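Side-chain contacts in MdbA (Actinomyces oris, PDB 4Z7X), which acts as a thiol-disulfide oxidoreductase, probably introducing disulfide bonds into proteins and thereby serving the sortase-mediated pilus assembly pathway: residues H95-L100 / E194-V199; D117-Q122 / K162-K167; H127-E132 / A156-P161. All blocks are in the same frame, centred on the assembly; numbering follows the deposited sequence. Where two conformers were deposited one is given.

Interaction 1. Residues H95-L100 / E194-V199; sequences HPCKLL and EGTPTV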
ATOM      1  N   HIS A  95      -3.955   2.514  -1.081  1.00  9.88           N
ATOM      2  CA  HIS A  95      -4.435   3.770  -0.484  1.00 10.02           C
ATOM      3  C   HIS A  95      -4.112   3.782   1.014  1.00  9.88           C
ATOM      4  O   HIS A  95      -4.799   3.127   1.784  1.00 10.51           O
ATOM      5  CB  HIS A  95      -5.944   3.927  -0.634  1.00 11.59           C
ATOM      6  CG  HIS A  95      -6.460   3.946  -2.034  1.00 11.52           C
ATOM      7  ND1 HIS A  95      -6.985   5.083  -2.626  1.00 11.09           N
ATOM      8  CD2 HIS A  95      -6.594   2.948  -2.947  1.00 12.74           C
ATOM      9  CE1 HIS A  95      -7.415   4.781  -3.844  1.00 12.04           C
ATOM     10  NE2 HIS A  95      -7.207   3.490  -4.057  1.00 12.23           N
ATOM     11  N   PRO A  96      -3.082   4.540   1.430  1.00 10.55           N
ATOM     12  CA  PRO A  96      -2.670   4.536   2.829  1.00 10.13           C
ATOM     13  C   PRO A  96      -3.512   5.495   3.652  1.00 12.36           C
ATOM     14  O   PRO A  96      -3.946   6.514   3.154  1.00 14.70           O
ATOM     15  CB  PRO A  96      -1.228   5.043   2.752  1.00 12.61           C
ATOM     16  CG  PRO A  96      -1.270   6.014   1.617  1.00 12.23           C
ATOM     17  CD  PRO A  96      -2.215   5.402   0.618  1.00 11.50           C
ATOM     18  N   CYS A  97      -3.718   5.152   4.911  1.00 11.35           N
ATOM     19  CA  CYS A  97      -4.232   6.086   5.897  1.00 12.43           C
ATOM     20  C   CYS A  97      -3.692   5.824   7.291  1.00 13.32           C
ATOM     21  O   CYS A  97      -2.946   4.888   7.511  1.00 13.17           O
ATOM     22  CB  CYS A  97      -5.769   6.069   5.865  1.00 16.15           C
ATOM     23  SG  CYS A  97      -6.479   4.575   6.572  1.00 17.93           S
ATOM     24  N   LYS A  98      -4.061   6.686   8.224  1.00 13.24           N
ATOM     25  CA  LYS A  98      -3.642   6.583   9.608  1.00 12.58           C
ATOM     26  C   LYS A  98      -4.885   6.520  10.503  1.00 14.49           C
ATOM     27  O   LYS A  98      -4.969   7.206  11.535  1.00 16.52           O
ATOM     28  CB  LYS A  98      -2.731   7.774   9.944  1.00 16.73           C
ATOM     29  CG  LYS A  98      -1.979   7.700  11.270  1.00 12.29           C
ATOM     30  CD  LYS A  98      -0.893   8.785  11.377  1.00 15.95           C
ATOM     31  CE  LYS A  98      -0.349   8.915  12.784  1.00 20.09           C
ATOM     32  NZ  LYS A  98       0.610  10.037  12.970  1.00 22.08           N
ATOM     33  N   LEU A  99      -5.837   5.677  10.126  1.00 15.98           N
ATOM     34  CA  LEU A  99      -7.097   5.588  10.853  1.00 17.29           C
ATOM     35  C   LEU A  99      -6.904   5.306  12.343  1.00 17.20           C
ATOM     36  O   LEU A  99      -7.603   5.864  13.170  1.00 18.80           O
ATOM     37  CB  LEU A  99      -7.946   4.488  10.212  1.00 18.19           C
ATOM     38  CG  LEU A  99      -9.332   4.277  10.797  1.00 21.15           C
ATOM     39  CD1 LEU A  99     -10.177   5.541  10.617  1.00 24.57           C
ATOM     40  CD2 LEU A  99     -10.004   3.112  10.124  1.00 22.90           C
ATOM     41  N   LEU A 100      -5.941   4.451  12.684  1.00 14.51           N
ATOM     42  CA  LEU A 100      -5.759   4.016  14.055  1.00 14.67           C
ATOM     43  C   LEU A 100      -4.906   4.975  14.893  1.00 14.95           C
ATOM     44  O   LEU A 100      -4.658   4.734  16.073  1.00 15.95           O
ATOM     45  CB  LEU A 100      -5.205   2.593  14.062  1.00 16.08           C
ATOM     46  CG  LEU A 100      -6.184   1.579  13.528  1.00 19.54           C
ATOM     47  CD1 LEU A 100      -5.477   0.240  13.495  1.00 21.70           C
ATOM     48  CD2 LEU A 100      -7.467   1.478  14.369  1.00 21.75           C
ATOM     49  N   GLU A 194     -15.384   3.278   6.388  1.00 34.86           N
ATOM     50  CA  GLU A 194     -15.743   2.946   7.758  1.00 36.19           C
ATOM     51  C   GLU A 194     -14.656   2.219   8.547  1.00 33.64           C
ATOM     52  O   GLU A 194     -14.678   2.242   9.779  1.00 49.14           O
ATOM     53  CB  GLU A 194     -17.051   2.159   7.751  1.00 43.79           C
ATOM     54  CG  GLU A 194     -18.101   2.852   6.872  1.00 55.00           C
ATOM     55  CD  GLU A 194     -19.532   2.432   7.146  1.00 71.37           C
ATOM     56  OE1 GLU A 194     -20.440   3.283   6.941  1.00 64.37           O
ATOM     57  OE2 GLU A 194     -19.755   1.264   7.548  1.00 70.65           O
ATOM     58  N   GLY A 195     -13.743   1.561   7.866  1.00 21.79           N
ATOM     59  CA  GLY A 195     -12.691   0.828   8.528  1.00 19.53           C
ATOM     60  C   GLY A 195     -11.606   0.395   7.567  1.00 17.53           C
ATOM     61  O   GLY A 195     -11.672   0.680   6.364  1.00 18.02           O
ATOM     62  N   THR A 196     -10.619  -0.320   8.102  1.00 17.65           N
ATOM     63  CA  THR A 196      -9.548  -0.898   7.281  1.00 16.21           C
ATOM     64  C   THR A 196      -9.404  -2.422   7.546  1.00 16.13           C
ATOM     65  O   THR A 196      -9.688  -2.894   8.636  1.00 19.78           O
ATOM     66  CB  THR A 196      -8.172  -0.256   7.518  1.00 17.49           C
ATOM     67  OG1 THR A 196      -7.868  -0.283   8.913  1.00 21.51           O
ATOM     68  CG2 THR A 196      -8.161   1.174   7.052  1.00 16.23           C
ATOM     69  N   PRO A 197      -9.031  -3.200   6.542  1.00 15.31           N
ATOM     70  CA  PRO A 197      -8.984  -2.765   5.149  1.00 14.57           C
ATOM     71  C   PRO A 197     -10.368  -2.497   4.561  1.00 14.18           C
ATOM     72  O   PRO A 197     -11.363  -2.978   5.081  1.00 17.43           O
ATOM     73  CB  PRO A 197      -8.333  -3.957   4.444  1.00 16.81           C
ATOM     74  CG  PRO A 197      -8.697  -5.124   5.266  1.00 19.76           C
ATOM     75  CD  PRO A 197      -8.809  -4.663   6.680  1.00 18.54           C
ATOM     76  N   THR A 198     -10.407  -1.708   3.476  1.00 13.87           N
ATOM     77  CA  THR A 198     -11.580  -1.592   2.629  1.00 13.34           C
ATOM     78  C   THR A 198     -11.081  -1.895   1.228  1.00 11.74           C
ATOM     79  O   THR A 198     -10.047  -1.354   0.815  1.00 12.88           O
ATOM     80  CB  THR A 198     -12.264  -0.197   2.690  1.00 16.42           C
ATOM     81  OG1 THR A 198     -12.778   0.040   4.006  1.00 18.92           O
ATOM     82  CG2 THR A 198     -13.396  -0.151   1.701  1.00 21.38           C
ATOM     83  N   VAL A 199     -11.791  -2.749   0.515  1.00 11.64           N
ATOM     84  CA  VAL A 199     -11.372  -3.185  -0.826  1.00 11.49           C
ATOM     85  C   VAL A 199     -12.488  -2.931  -1.842  1.00 12.22           C
ATOM     86  O   VAL A 199     -13.669  -3.217  -1.598  1.00 13.56           O
ATOM     87  CB  VAL A 199     -10.998  -4.699  -0.766  1.00 12.89           C
ATOM     88  CG1 VAL A 199     -10.600  -5.239  -2.123  1.00 15.15           C
ATOM     89  CG2 VAL A 199      -9.836  -4.931   0.216  1.00 13.90           C
TER

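Interaction 2. Residues D117-Q122 / K162-K167; sequences DEAPAQ and KEVSAK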
ATOM      1  N   ASP A 117      10.264   7.110  -3.814  1.00  9.70           N
ATOM      2  CA  ASP A 117      10.976   8.137  -4.523  1.00 10.11           C
ATOM      3  C   ASP A 117      12.352   7.688  -5.028  1.00 11.68           C
ATOM      4  O   ASP A 117      12.794   8.180  -6.059  1.00 14.93           O
ATOM      5  CB  ASP A 117      11.169   9.377  -3.636  1.00 11.04           C
ATOM      6  CG  ASP A 117       9.953  10.295  -3.607  1.00 12.45           C
ATOM      7  OD1 ASP A 117       9.034  10.127  -4.447  1.00 14.34           O
ATOM      8  OD2 ASP A 117       9.961  11.244  -2.783  1.00 13.77           O
ATOM      9  N   GLU A 118      13.034   6.779  -4.311  1.00 11.71           N
ATOM     10  CA  GLU A 118      14.411   6.451  -4.632  0.70 13.83           C
ATOM     11  C   GLU A 118      14.672   4.997  -5.038  1.00 13.09           C
ATOM     12  O   GLU A 118      15.708   4.694  -5.644  1.00 16.22           O
ATOM     13  CB  GLU A 118      15.304   6.811  -3.462  0.70 16.60           C
ATOM     14  CG  GLU A 118      15.209   8.281  -3.085  0.70 21.12           C
ATOM     15  CD  GLU A 118      16.563   8.880  -2.794  0.70 28.52           C
ATOM     16  OE1 GLU A 118      17.475   8.135  -2.376  0.70 35.69           O
ATOM     17  OE2 GLU A 118      16.726  10.088  -3.012  0.70 39.93           O
ATOM     18  N   ALA A 119      13.761   4.097  -4.676  1.00 11.62           N
ATOM     19  CA  ALA A 119      13.916   2.670  -4.987  1.00 11.74           C
ATOM     20  C   ALA A 119      12.548   2.048  -5.328  1.00 12.89           C
ATOM     21  O   ALA A 119      12.127   1.061  -4.715  1.00 10.26           O
ATOM     22  CB  ALA A 119      14.556   1.943  -3.832  1.00 13.50           C
ATOM     23  N   PRO A 120      11.845   2.628  -6.301  1.00 11.88           N
ATOM     24  CA  PRO A 120      10.475   2.168  -6.577  1.00 12.00           C
ATOM     25  C   PRO A 120      10.401   0.685  -6.983  1.00 12.96           C
ATOM     26  O   PRO A 120       9.395   0.042  -6.721  1.00 13.13           O
ATOM     27  CB  PRO A 120      10.002   3.093  -7.707  1.00 13.37           C
ATOM     28  CG  PRO A 120      11.294   3.626  -8.302  1.00 13.19           C
ATOM     29  CD  PRO A 120      12.197   3.808  -7.098  1.00 13.39           C
ATOM     30  N   ALA A 121      11.476   0.137  -7.540  1.00 13.80           N
ATOM     31  CA  ALA A 121      11.479  -1.285  -7.897  1.00 14.55           C
ATOM     32  C   ALA A 121      11.235  -2.207  -6.714  1.00 12.49           C
ATOM     33  O   ALA A 121      10.805  -3.337  -6.889  1.00 15.81           O
ATOM     34  CB  ALA A 121      12.768  -1.679  -8.603  1.00 16.91           C
ATOM     35  N   GLN A 122      11.624  -1.773  -5.535  1.00 11.52           N
ATOM     36  CA  GLN A 122      11.431  -2.565  -4.315  1.00 13.07           C
ATOM     37  C   GLN A 122      10.245  -2.129  -3.496  1.00 10.95           C
ATOM     38  O   GLN A 122      10.042  -2.611  -2.384  1.00 11.83           O
ATOM     39  CB  GLN A 122      12.678  -2.513  -3.470  1.00 13.96           C
ATOM     40  CG  GLN A 122      13.862  -3.277  -4.046  1.00 14.41           C
ATOM     41  CD  GLN A 122      14.675  -2.525  -5.052  1.00 14.55           C
ATOM     42  OE1 GLN A 122      14.973  -1.355  -4.870  1.00 15.66           O
ATOM     43  NE2 GLN A 122      15.125  -3.232  -6.082  1.00 21.71           N
ATOM     44  N   LYS A 162      21.474   0.221  -0.045  1.00 11.24           N
ATOM     45  CA  LYS A 162      21.875   0.769   1.240  1.00 12.80           C
ATOM     46  C   LYS A 162      21.819   2.301   1.241  1.00 14.12           C
ATOM     47  O   LYS A 162      21.447   2.898   2.247  1.00 14.96           O
ATOM     48  CB  LYS A 162      23.301   0.326   1.609  1.00 14.56           C
ATOM     49  CG  LYS A 162      23.478  -1.112   2.003  1.00 18.78           C
ATOM     50  CD  LYS A 162      24.968  -1.340   2.275  1.00 24.26           C
ATOM     51  CE  LYS A 162      25.242  -2.701   2.871  1.00 35.29           C
ATOM     52  NZ  LYS A 162      24.504  -3.716   2.094  1.00 43.50           N
ATOM     53  N   GLU A 163      22.180   2.941   0.123  1.00 13.66           N
ATOM     54  CA  GLU A 163      22.168   4.403   0.064  1.00 14.27           C
ATOM     55  C   GLU A 163      20.757   4.962   0.217  1.00 14.65           C
ATOM     56  O   GLU A 163      20.561   6.076   0.675  1.00 17.53           O
ATOM     57  CB  GLU A 163      22.843   4.953  -1.163  1.00 20.94           C
ATOM     58  CG  GLU A 163      22.294   4.597  -2.489  1.00 29.56           C
ATOM     59  CD  GLU A 163      22.723   5.549  -3.615  1.00 43.91           C
ATOM     60  OE1 GLU A 163      22.147   5.395  -4.703  1.00 54.53           O
ATOM     61  OE2 GLU A 163      23.610   6.429  -3.435  1.00 58.66           O
ATOM     62  N   VAL A 164      19.774   4.163  -0.113  1.00 12.47           N
ATOM     63  CA  VAL A 164      18.379   4.558   0.049  1.00 12.04           C
ATOM     64  C   VAL A 164      17.870   4.346   1.476  1.00 10.74           C
ATOM     65  O   VAL A 164      17.271   5.260   2.079  1.00 12.83           O
ATOM     66  CB  VAL A 164      17.487   3.811  -0.986  1.00 12.72           C
ATOM     67  CG1 VAL A 164      15.995   4.121  -0.786  1.00 12.29           C
ATOM     68  CG2 VAL A 164      17.920   4.222  -2.390  1.00 14.51           C
ATOM     69  N   SER A 165      18.076   3.144   2.018  1.00 11.64           N
ATOM     70  CA  SER A 165      17.602   2.880   3.368  1.00 12.75           C
ATOM     71  C   SER A 165      18.319   3.768   4.404  1.00 12.51           C
ATOM     72  O   SER A 165      17.748   4.072   5.444  1.00 12.36           O
ATOM     73  CB  SER A 165      17.684   1.413   3.709  1.00 12.60           C
ATOM     74  OG  SER A 165      19.029   1.002   3.727  1.00 14.03           O
ATOM     75  N   ALA A 166      19.544   4.225   4.083  1.00 11.05           N
ATOM     76  CA  ALA A 166      20.272   5.158   4.947  1.00 13.01           C
ATOM     77  C   ALA A 166      19.554   6.470   5.153  1.00 12.99           C
ATOM     78  O   ALA A 166      19.856   7.163   6.109  1.00 13.86           O
ATOM     79  CB  ALA A 166      21.697   5.395   4.415  1.00 15.75           C
ATOM     80  N   LYS A 167      18.586   6.775   4.274  1.00 12.23           N
ATOM     81  CA  LYS A 167      17.830   8.034   4.324  1.00 12.84           C
ATOM     82  C   LYS A 167      16.568   7.924   5.174  1.00 11.53           C
ATOM     83  O   LYS A 167      15.894   8.928   5.440  1.00 13.21           O
ATOM     84  CB  LYS A 167      17.458   8.469   2.906  1.00 12.64           C
ATOM     85  CG  LYS A 167      18.676   8.794   2.052  1.00 16.05           C
ATOM     86  CD  LYS A 167      18.294   9.248   0.682  1.00 19.66           C
ATOM     87  CE  LYS A 167      19.575   9.557  -0.120  1.00 26.93           C
ATOM     88  NZ  LYS A 167      19.298  10.242  -1.403  1.00 34.24           N
TER

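Interaction 3. Residues H127-E132 / A156-P161; sequences HNAAFE and AKVNVP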
ATOM      1  N   HIS A 127       6.557  -2.818   1.061  1.00 10.22           N
ATOM      2  CA  HIS A 127       5.212  -2.775   1.635  1.00 10.94           C
ATOM      3  C   HIS A 127       4.909  -4.052   2.390  1.00 10.90           C
ATOM      4  O   HIS A 127       4.468  -4.043   3.535  1.00 12.12           O
ATOM      5  CB  HIS A 127       4.203  -2.585   0.490  1.00 12.02           C
ATOM      6  CG  HIS A 127       2.773  -2.578   0.906  1.00 10.99           C
ATOM      7  ND1 HIS A 127       2.180  -1.495   1.501  1.00 11.33           N
ATOM      8  CD2 HIS A 127       1.805  -3.507   0.753  1.00 11.92           C
ATOM      9  CE1 HIS A 127       0.914  -1.767   1.719  1.00 10.60           C
ATOM     10  NE2 HIS A 127       0.657  -2.981   1.257  1.00 12.50           N
ATOM     11  N   ASN A 128       5.140  -5.167   1.719  1.00 11.00           N
ATOM     12  CA  ASN A 128       4.978  -6.464   2.367  1.00 13.44           C
ATOM     13  C   ASN A 128       5.852  -6.619   3.597  1.00 12.09           C
ATOM     14  O   ASN A 128       5.407  -7.167   4.638  1.00 12.79           O
ATOM     15  CB  ASN A 128       5.278  -7.595   1.388  1.00 14.04           C
ATOM     16  CG  ASN A 128       5.169  -8.943   2.047  1.00 15.69           C
ATOM     17  OD1 ASN A 128       4.056  -9.429   2.293  1.00 20.69           O
ATOM     18  ND2 ASN A 128       6.295  -9.552   2.368  1.00 15.39           N
ATOM     19  N   ALA A 129       7.117  -6.228   3.472  1.00 11.17           N
ATOM     20  CA  ALA A 129       8.031  -6.415   4.567  1.00 11.79           C
ATOM     21  C   ALA A 129       7.654  -5.598   5.792  1.00 12.86           C
ATOM     22  O   ALA A 129       7.848  -6.050   6.929  1.00 14.43           O
ATOM     23  CB  ALA A 129       9.460  -6.150   4.113  1.00 12.27           C
ATOM     24  N   ALA A 130       7.114  -4.390   5.581  1.00 11.27           N
ATOM     25  CA  ALA A 130       6.725  -3.532   6.699  1.00 12.78           C
ATOM     26  C   ALA A 130       5.540  -4.154   7.408  1.00 14.16           C
ATOM     27  O   ALA A 130       5.466  -4.128   8.623  1.00 13.05           O
ATOM     28  CB  ALA A 130       6.361  -2.161   6.203  1.00 15.64           C
ATOM     29  N   PHE A 131       4.614  -4.731   6.652  1.00 13.24           N
ATOM     30  CA  PHE A 131       3.513  -5.448   7.287  1.00 13.04           C
ATOM     31  C   PHE A 131       3.997  -6.702   8.010  1.00 13.63           C
ATOM     32  O   PHE A 131       3.447  -7.064   9.034  1.00 15.31           O
ATOM     33  CB  PHE A 131       2.421  -5.801   6.287  1.00 13.48           C
ATOM     34  CG  PHE A 131       1.313  -4.784   6.214  1.00 10.94           C
ATOM     35  CD1 PHE A 131       0.615  -4.453   7.352  1.00 12.82           C
ATOM     36  CD2 PHE A 131       1.010  -4.091   5.044  1.00 12.69           C
ATOM     37  CE1 PHE A 131      -0.426  -3.541   7.318  1.00 12.87           C
ATOM     38  CE2 PHE A 131      -0.045  -3.202   5.003  1.00 12.22           C
ATOM     39  CZ  PHE A 131      -0.755  -2.913   6.153  1.00 11.83           C
ATOM     40  N   GLU A 132       5.017  -7.360   7.489  1.00 13.72           N
ATOM     41  CA  GLU A 132       5.580  -8.567   8.115  0.50 16.09           C
ATOM     42  C   GLU A 132       6.136  -8.234   9.496  1.00 15.17           C
ATOM     43  O   GLU A 132       6.046  -9.022  10.434  1.00 14.80           O
ATOM     44  CB  GLU A 132       6.677  -9.157   7.198  0.50 17.02           C
ATOM     45  CG  GLU A 132       7.292 -10.465   7.668  0.50 21.90           C
ATOM     46  CD  GLU A 132       8.003 -11.195   6.533  0.50 34.17           C
ATOM     47  OE1 GLU A 132       7.957 -10.725   5.373  0.50 43.03           O
ATOM     48  OE2 GLU A 132       8.633 -12.225   6.798  0.50 43.84           O
ATOM     49  N   ALA A 156      16.737  -4.042   3.776  1.00 15.19           N
ATOM     50  CA  ALA A 156      17.838  -4.893   3.353  1.00 16.18           C
ATOM     51  C   ALA A 156      17.311  -6.261   2.921  1.00 13.69           C
ATOM     52  O   ALA A 156      17.795  -6.816   1.941  1.00 14.77           O
ATOM     53  CB  ALA A 156      18.845  -5.051   4.474  1.00 17.78           C
ATOM     54  N   LYS A 157      16.336  -6.782   3.661  1.00 14.48           N
ATOM     55  CA  LYS A 157      15.738  -8.097   3.353  0.60 15.17           C
ATOM     56  C   LYS A 157      15.196  -8.127   1.914  1.00 14.74           C
ATOM     57  O   LYS A 157      15.262  -9.158   1.250  1.00 15.87           O
ATOM     58  CB  LYS A 157      14.630  -8.461   4.356  0.60 20.42           C
ATOM     59  CG  LYS A 157      13.951  -9.807   4.092  0.60 25.45           C
ATOM     60  CD  LYS A 157      12.901 -10.182   5.150  0.60 32.65           C
ATOM     61  CE  LYS A 157      11.671  -9.280   5.112  0.60 38.25           C
ATOM     62  NZ  LYS A 157      10.428  -9.857   5.735  0.60 33.34           N
ATOM     63  N   VAL A 158      14.638  -7.006   1.451  1.00 12.97           N
ATOM     64  CA  VAL A 158      14.103  -6.928   0.093  1.00 11.04           C
ATOM     65  C   VAL A 158      15.018  -6.201  -0.868  1.00 13.61           C
ATOM     66  O   VAL A 158      14.636  -5.883  -1.941  1.00 13.04           O
ATOM     67  CB  VAL A 158      12.664  -6.342   0.065  1.00 12.23           C
ATOM     68  CG1 VAL A 158      11.771  -7.111   1.041  1.00 16.53           C
ATOM     69  CG2 VAL A 158      12.630  -4.849   0.347  1.00 12.37           C
ATOM     70  N   ASN A 159      16.256  -6.008  -0.456  1.00 12.95           N
ATOM     71  CA  ASN A 159      17.324  -5.464  -1.294  1.00 12.26           C
ATOM     72  C   ASN A 159      17.046  -4.056  -1.847  1.00 13.30           C
ATOM     73  O   ASN A 159      17.450  -3.702  -2.970  1.00 13.85           O
ATOM     74  CB  ASN A 159      17.689  -6.467  -2.383  1.00 13.81           C
ATOM     75  CG  ASN A 159      18.067  -7.812  -1.806  1.00 15.36           C
ATOM     76  OD1 ASN A 159      19.004  -7.927  -0.957  1.00 18.96           O
ATOM     77  ND2 ASN A 159      17.336  -8.819  -2.203  1.00 14.28           N
ATOM     78  N   VAL A 160      16.452  -3.207  -0.995  1.00 12.19           N
ATOM     79  CA  VAL A 160      16.545  -1.789  -1.208  1.00 10.88           C
ATOM     80  C   VAL A 160      18.044  -1.418  -1.120  1.00 11.68           C
ATOM     81  O   VAL A 160      18.750  -1.917  -0.252  1.00 13.28           O
ATOM     82  CB  VAL A 160      15.733  -1.044  -0.144  1.00 10.83           C
ATOM     83  CG1 VAL A 160      16.014   0.452  -0.134  1.00 12.02           C
ATOM     84  CG2 VAL A 160      14.242  -1.303  -0.276  1.00 14.61           C
ATOM     85  N   PRO A 161      18.547  -0.568  -2.024  1.00 11.82           N
ATOM     86  CA  PRO A 161      19.939  -0.159  -1.919  1.00 12.09           C
ATOM     87  C   PRO A 161      20.276   0.497  -0.574  1.00 11.38           C
ATOM     88  O   PRO A 161      19.457   1.255  -0.023  1.00 12.31           O
ATOM     89  CB  PRO A 161      20.101   0.824  -3.078  1.00 13.11           C
ATOM     90  CG  PRO A 161      19.074   0.398  -4.083  1.00 12.80           C
ATOM     91  CD  PRO A 161      17.899   0.053  -3.192  1.00 11.88           C
TER
HETATM   92  O   HOH W   1      10.032  -7.901   7.362  1.00 25.48           O

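Interaction 1. Residues H95-L100 / E194-V199
Thr196 meets Cys97 and Leu99 through its methyl branch, and the side chain is most easily understood by following it outward. Its CB is directed at segment 95-100 and forks into two arms. The hydroxyl arm, OG1, sits between the backbone N and the carbonyl carbon (chi1 53°), which leaves CG2 beside the backbone N, anti to the carbonyl carbon, and facing segment 95-100. OG1 itself comes no closer than 4.2 Å to Leu99 CD2, a loose van der Waals approach. CG2 does more: it rests against the thiol of Cys97, with Thr196 CG2 and Cys97 SG 3.8 Å apart, and also lies 4.1 Å from Leu99 CD2. No hydrogen bond joins the two segments, so the junction depends on apolar contact alone.

The place is a familiar one in thioredoxin folds. Thr196 immediately precedes Pro197, whose peptide bond is cis, and its side chain touches Cys67 and Cys70, a CxxC pair at a helix start that is probably the redox centre. The contact therefore joins the cis-proline loop to the residues leaving strand 91-96.

In segment 95-100, Leu99 holds CG anti to its backbone N (chi1 -178°), and the CD2 branch reaches the backbone of the loop. There the methyl carbon lies 3.9 Å from Gly195 CA. Leu99 CD2 is also 4.0 Å from Thr196 N, so one methyl spans the Gly195-Thr196 junction. Cys97 is buried, and its side chain also touches Asp185 and Phe188 of helix 178-190. Within the loop, Thr198 OG1 donates to Gly195 O at 2.7 Å, tilted 34° from the carbonyl plane, and this bond bridges the turn around Pro197.

Interaction 2. Residues D117-Q122 / K162-K167
The carboxylate of Glu118 is the flat group of this contact, and Lys167 reaches it both over one face and at the edge. The lysine's CD lies above that face, 3.4 Å from Glu118 OE1, and the chain then descends so that its ammonium ends beside the two oxygens. Lys167 NZ donates to Glu118 OE1 at 3.0 Å on the syn side, only 17° out of the carboxylate plane. A second, weak bond from NZ to OE2 completes a forked salt bridge. Val164 CG2 also lies 3.9 Å from Glu118 OE1. The two long side chains cross at about a right angle: Lys167 is extended beyond CG, whereas Glu118 bends at chi2 (-137°) to turn its carboxylate toward the amine. Glu118 was modelled in two conformers, and the bridge is described for one of them. Glu163 OE1 is 5.9 Å from Glu118 OE1, a like charge that the ammonium probably offsets in part.

Beneath the ion pair is an apolar layer. Both Val164 methyls rest on Glu118 CB, CG2 at 3.8 Å, and CG1 also reaches Ala119 CB at 4.0 Å. Both Val164 and Ala119 are buried, and Val114 of helix 103-118 also touches the valine. An alanine in place of Val164 would remove both methyls and would probably leave Glu118 CB and Ala119 CB facing a gap, with the short helix 162-165 less firmly seated.

Ala119 is where the chain leaves helix 103-118, and Pro120, next to it, touches the bound cyclohexylamino sulfonate. The contact thus joins the end of helix 103-118 to the short helix 162-165, distant in sequence, within an all-helical insertion, consistent with the DsbA-like members of the thioredoxin superfamily.

Interaction 3. Residues H127-E132 / A156-P161
A Schellman motif ends helix 148-157, with Asn159 as its C-prime residue, and at this end Lys157 and Val158 pack against Ala129 and Glu132 of helix 123-140. The small methyl of Ala129 is the apolar centre. Ala129 CB lies 4.0 Å from Val158 CG1, and Lys157 CE comes equally near it from a second direction. Ala154, one turn earlier in helix 148-157, also touches this alanine, which is buried.

A bend at chi3 (68°) brings Lys157 CE against the methyl, and NZ beyond it reaches Glu132, whose own chain runs out extended with CG anti to the backbone N. The pair makes a salt bridge, Lys157 NZ to Glu132 OE1 at 2.6 Å. The amine comes from well above the carboxylate plane, about 75° out of it. Both residues were modelled in two conformers, and the very short separation makes these finer details doubtful. A water adds a second link: it accepts from Lys157 NZ and donates to Ala129 O at 2.9 Å.

On another side of helix 123-140, Phe131 touches Cys70 of the CxxC pair. The charged link lies beside the apolar contact, between side chains that are partly or fully exposed, where solvent would probably weaken it, and the two conformers of each residue are consistent with a mobile pair, so the lasting attachment is likely to rest on the methyl contacts.

How the interactions relate
From the N terminus, the chain leaves strand 91-96 and opens interaction 1, which closes only when segment 194-199 leads into strand 198-201. Both other interactions lie inside that long loop. Interaction 2 begins at the end of helix 103-118 and closes at 162-167; interaction 3 begins in helix 123-140 and closes at 156-161, nested within it. No loops cross. Interactions 2 and 3 touch through Gln122, whose side chain packs along residues 158-161, so the two contacts adjoin, with centres 11 Å apart. Interaction 1 lies on the opposite side of the chain's centre, where the sheet-bearing part breaks off after strand 91-96 and resumes at strand 198-201.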